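PDB 5AZ1: uncharacterized protein from Bombyx mori, which is uncharacterised but belongs to the aldo/keto reductase family, binds NADPH and probably uses it to reduce carbonyl compounds. Local coordinates for residues 196-201 with 218-223. Residues are numbered along the deposited sequence; the frame is centred on the assembly and turned at random.
Sequences NQIEVN and VVVVAY. With NDP (NADPH dihydro-nicotinamide-adenine-dinucleotide phosphate), chain J.
N196 to I198 and V219 to Y223 run side by side as parallel strands joined by backbone hydrogen bonds: N196 N donates to V219 O and I198 N to V221 O (3.0 Å), while V221 N and Y223 N return bonds to N196 O and I198 O. A weak fifth bond, V200 N to Y223 O, continues the pattern just past the strand 195-199. The two strands and helix 207-215 between them form a beta-alpha-beta unit of the TIM barrel that aldo/keto reductases share, with the cofactor site at the C-terminal ends of the barrel strands. Toward that helix the packing is apolar: I198 CD1 meets V220 CG1 at 3.9 Å, against L209 and C213. Beyond the strand end, V200 CB lies 3.7 Å from A222 CB. On the other face, inside the barrel, Q197 lays its CG and NE2 against V221 CG1. With CG anti to the backbone N (chi1 -176°) and the chain extended beyond, its amide reaches the nicotinamide, where OE1 accepts a nearly straight bond from NDP N7N (3.1 Å, 166°); NE2 is held by D70. The Y223 ring is sandwiched: NDP C3N sits 3.3 Å above its centre, and from the opposite face E199 CB makes a CH-pi contact 4.2 Å from the centroid, beside E199 N near the rim. Y223 OH is hydrogen-bonded to N176, which ties down the far end of the ring. Replacing Y223 by an alanine would probably leave the nicotinamide without the ring against its face, E199 CB facing a gap and N176 without its hydroxyl partner. N201 ND2 grips E199 OE2 at 2.7 Å, and T312 and V313 N-H groups bind the same carboxylate.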
# COMPACT_ATOMS: atom_id res chain seq x y z
N ASN A 196 5.62 1.50 7.08
CA ASN A 196 6.20 2.12 5.92
C ASN A 196 5.66 1.30 4.79
O ASN A 196 6.02 0.11 4.66
CB ASN A 196 7.74 2.04 5.89
CG ASN A 196 8.36 2.86 4.75
OD1 ASN A 196 7.72 3.70 4.13
ND2 ASN A 196 9.64 2.60 4.49
N GLN A 197 4.79 1.94 3.99
CA GLN A 197 4.23 1.32 2.81
C GLN A 197 5.07 1.64 1.60
O GLN A 197 5.22 2.81 1.23
CB GLN A 197 2.74 1.69 2.59
CG GLN A 197 2.12 0.98 1.42
CD GLN A 197 0.63 1.36 1.14
OE1 GLN A 197 0.34 1.81 0.09
NE2 GLN A 197 -0.28 1.10 2.07
N ILE A 198 5.55 0.60 0.92
CA ILE A 198 6.53 0.77 -0.19
C ILE A 198 6.36 -0.34 -1.16
O ILE A 198 5.77 -1.37 -0.82
CB ILE A 198 7.99 0.62 0.32
CG1 ILE A 198 8.14 -0.66 1.19
CG2 ILE A 198 8.40 1.83 1.12
CD1 ILE A 198 9.53 -0.95 1.69
N GLU A 199 6.95 -0.17 -2.34
CA GLU A 199 6.99 -1.26 -3.31
C GLU A 199 7.88 -2.41 -2.87
O GLU A 199 9.05 -2.20 -2.53
CB GLU A 199 7.49 -0.76 -4.65
CG GLU A 199 7.34 -1.85 -5.71
CD GLU A 199 7.96 -1.48 -7.07
OE1 GLU A 199 8.12 -0.26 -7.40
OE2 GLU A 199 8.27 -2.46 -7.80
N VAL A 200 7.30 -3.60 -2.81
CA VAL A 200 8.05 -4.85 -2.59
C VAL A 200 7.48 -5.91 -3.46
O VAL A 200 6.29 -6.05 -3.52
CB VAL A 200 8.00 -5.38 -1.17
CG1 VAL A 200 9.13 -6.41 -0.94
CG2 VAL A 200 8.14 -4.24 -0.16
N ASN A 201 8.34 -6.63 -4.16
CA ASN A 201 7.94 -7.75 -5.03
C ASN A 201 9.22 -8.61 -5.33
O ASN A 201 10.26 -8.41 -4.70
CB ASN A 201 7.25 -7.21 -6.31
CG ASN A 201 8.05 -6.13 -6.98
OD1 ASN A 201 9.23 -6.36 -7.33
ND2 ASN A 201 7.41 -4.94 -7.22
N VAL A 218 8.70 -1.31 12.85
CA VAL A 218 7.84 -0.71 11.90
C VAL A 218 7.46 -1.85 10.95
O VAL A 218 8.33 -2.59 10.47
CB VAL A 218 8.53 0.41 11.12
CG1 VAL A 218 7.61 1.02 10.06
CG2 VAL A 218 9.08 1.48 12.08
N VAL A 219 6.15 -2.01 10.73
CA VAL A 219 5.66 -2.98 9.79
C VAL A 219 5.74 -2.48 8.35
O VAL A 219 5.43 -1.33 8.05
CB VAL A 219 4.25 -3.37 10.14
CG1 VAL A 219 3.62 -4.21 9.02
CG2 VAL A 219 4.25 -4.16 11.43
N VAL A 220 6.16 -3.38 7.47
CA VAL A 220 6.29 -3.11 6.07
C VAL A 220 5.02 -3.59 5.33
O VAL A 220 4.54 -4.74 5.53
CB VAL A 220 7.55 -3.75 5.50
CG1 VAL A 220 7.67 -3.54 4.01
CG2 VAL A 220 8.78 -3.16 6.14
N VAL A 221 4.47 -2.71 4.50
CA VAL A 221 3.29 -3.05 3.72
C VAL A 221 3.69 -2.89 2.26
O VAL A 221 4.12 -1.82 1.88
CB VAL A 221 2.11 -2.13 4.08
CG1 VAL A 221 0.94 -2.32 3.08
CG2 VAL A 221 1.67 -2.38 5.52
N ALA A 222 3.53 -3.95 1.48
CA ALA A 222 3.99 -4.00 0.11
C ALA A 222 2.88 -3.58 -0.82
O ALA A 222 1.88 -4.29 -0.88
CB ALA A 222 4.40 -5.43 -0.26
N TYR A 223 3.05 -2.47 -1.52
CA TYR A 223 2.27 -2.24 -2.72
C TYR A 223 2.95 -2.75 -3.96
O TYR A 223 4.13 -2.99 -3.93
CB TYR A 223 1.94 -0.77 -2.88
CG TYR A 223 2.99 0.25 -3.29
CD1 TYR A 223 3.43 0.36 -4.62
CD2 TYR A 223 3.44 1.20 -2.40
CE1 TYR A 223 4.32 1.34 -5.01
CE2 TYR A 223 4.32 2.18 -2.78
CZ TYR A 223 4.75 2.27 -4.09
OH TYR A 223 5.60 3.31 -4.48
PA NDP J . -0.63 -5.11 -8.07
O1A NDP J . 0.79 -5.66 -7.99
O2A NDP J . -1.64 -5.37 -7.00
O5B NDP J . -1.25 -5.81 -9.42
C5B NDP J . -2.44 -5.35 -10.04
C4B NDP J . -2.76 -6.22 -11.25
O4B NDP J . -2.67 -7.62 -10.93
C3B NDP J . -4.18 -5.96 -11.79
O3B NDP J . -4.09 -5.54 -13.15
C2B NDP J . -4.93 -7.28 -11.58
O2B NDP J . -5.91 -7.60 -12.57
C1B NDP J . -3.81 -8.30 -11.49
N9A NDP J . -4.05 -9.40 -10.57
C8A NDP J . -4.39 -9.31 -9.26
N7A NDP J . -4.48 -10.52 -8.70
C5A NDP J . -4.15 -11.41 -9.65
C6A NDP J . -4.05 -12.87 -9.70
N6A NDP J . -4.32 -13.56 -8.55
N1A NDP J . -3.69 -13.43 -10.91
C2A NDP J . -3.44 -12.69 -12.02
N3A NDP J . -3.50 -11.35 -12.04
C4A NDP J . -3.85 -10.68 -10.90
O3 NDP J . -0.53 -3.58 -8.52
PN NDP J . -1.01 -2.29 -7.71
O1N NDP J . 0.14 -1.33 -7.79
O2N NDP J . -2.39 -1.85 -8.19
O5D NDP J . -1.26 -2.92 -6.22
C5D NDP J . -1.11 -2.15 -5.10
C4D NDP J . -2.25 -1.41 -4.43
O4D NDP J . -1.43 -0.75 -3.44
C3D NDP J . -3.05 -0.26 -5.03
O3D NDP J . -4.38 -0.65 -5.32
C2D NDP J . -3.05 0.75 -3.89
O2D NDP J . -4.02 0.34 -2.89
C1D NDP J . -1.61 0.66 -3.38
N1N NDP J . -0.50 1.47 -4.06
C2N NDP J . 0.15 2.39 -3.28
C3N NDP J . 1.17 3.25 -3.74
C7N NDP J . 1.83 4.23 -2.79
O7N NDP J . 2.50 5.13 -3.32
N7N NDP J . 1.68 4.13 -1.43
C4N NDP J . 1.58 3.22 -5.22
C5N NDP J . 0.85 2.18 -5.97
C6N NDP J . -0.12 1.38 -5.38
P2B NDP J . -7.49 -7.27 -12.41
O1X NDP J . -7.67 -5.97 -11.58
O2X NDP J . -7.85 -6.94 -13.84
O3X NDP J . -7.96 -8.52 -11.72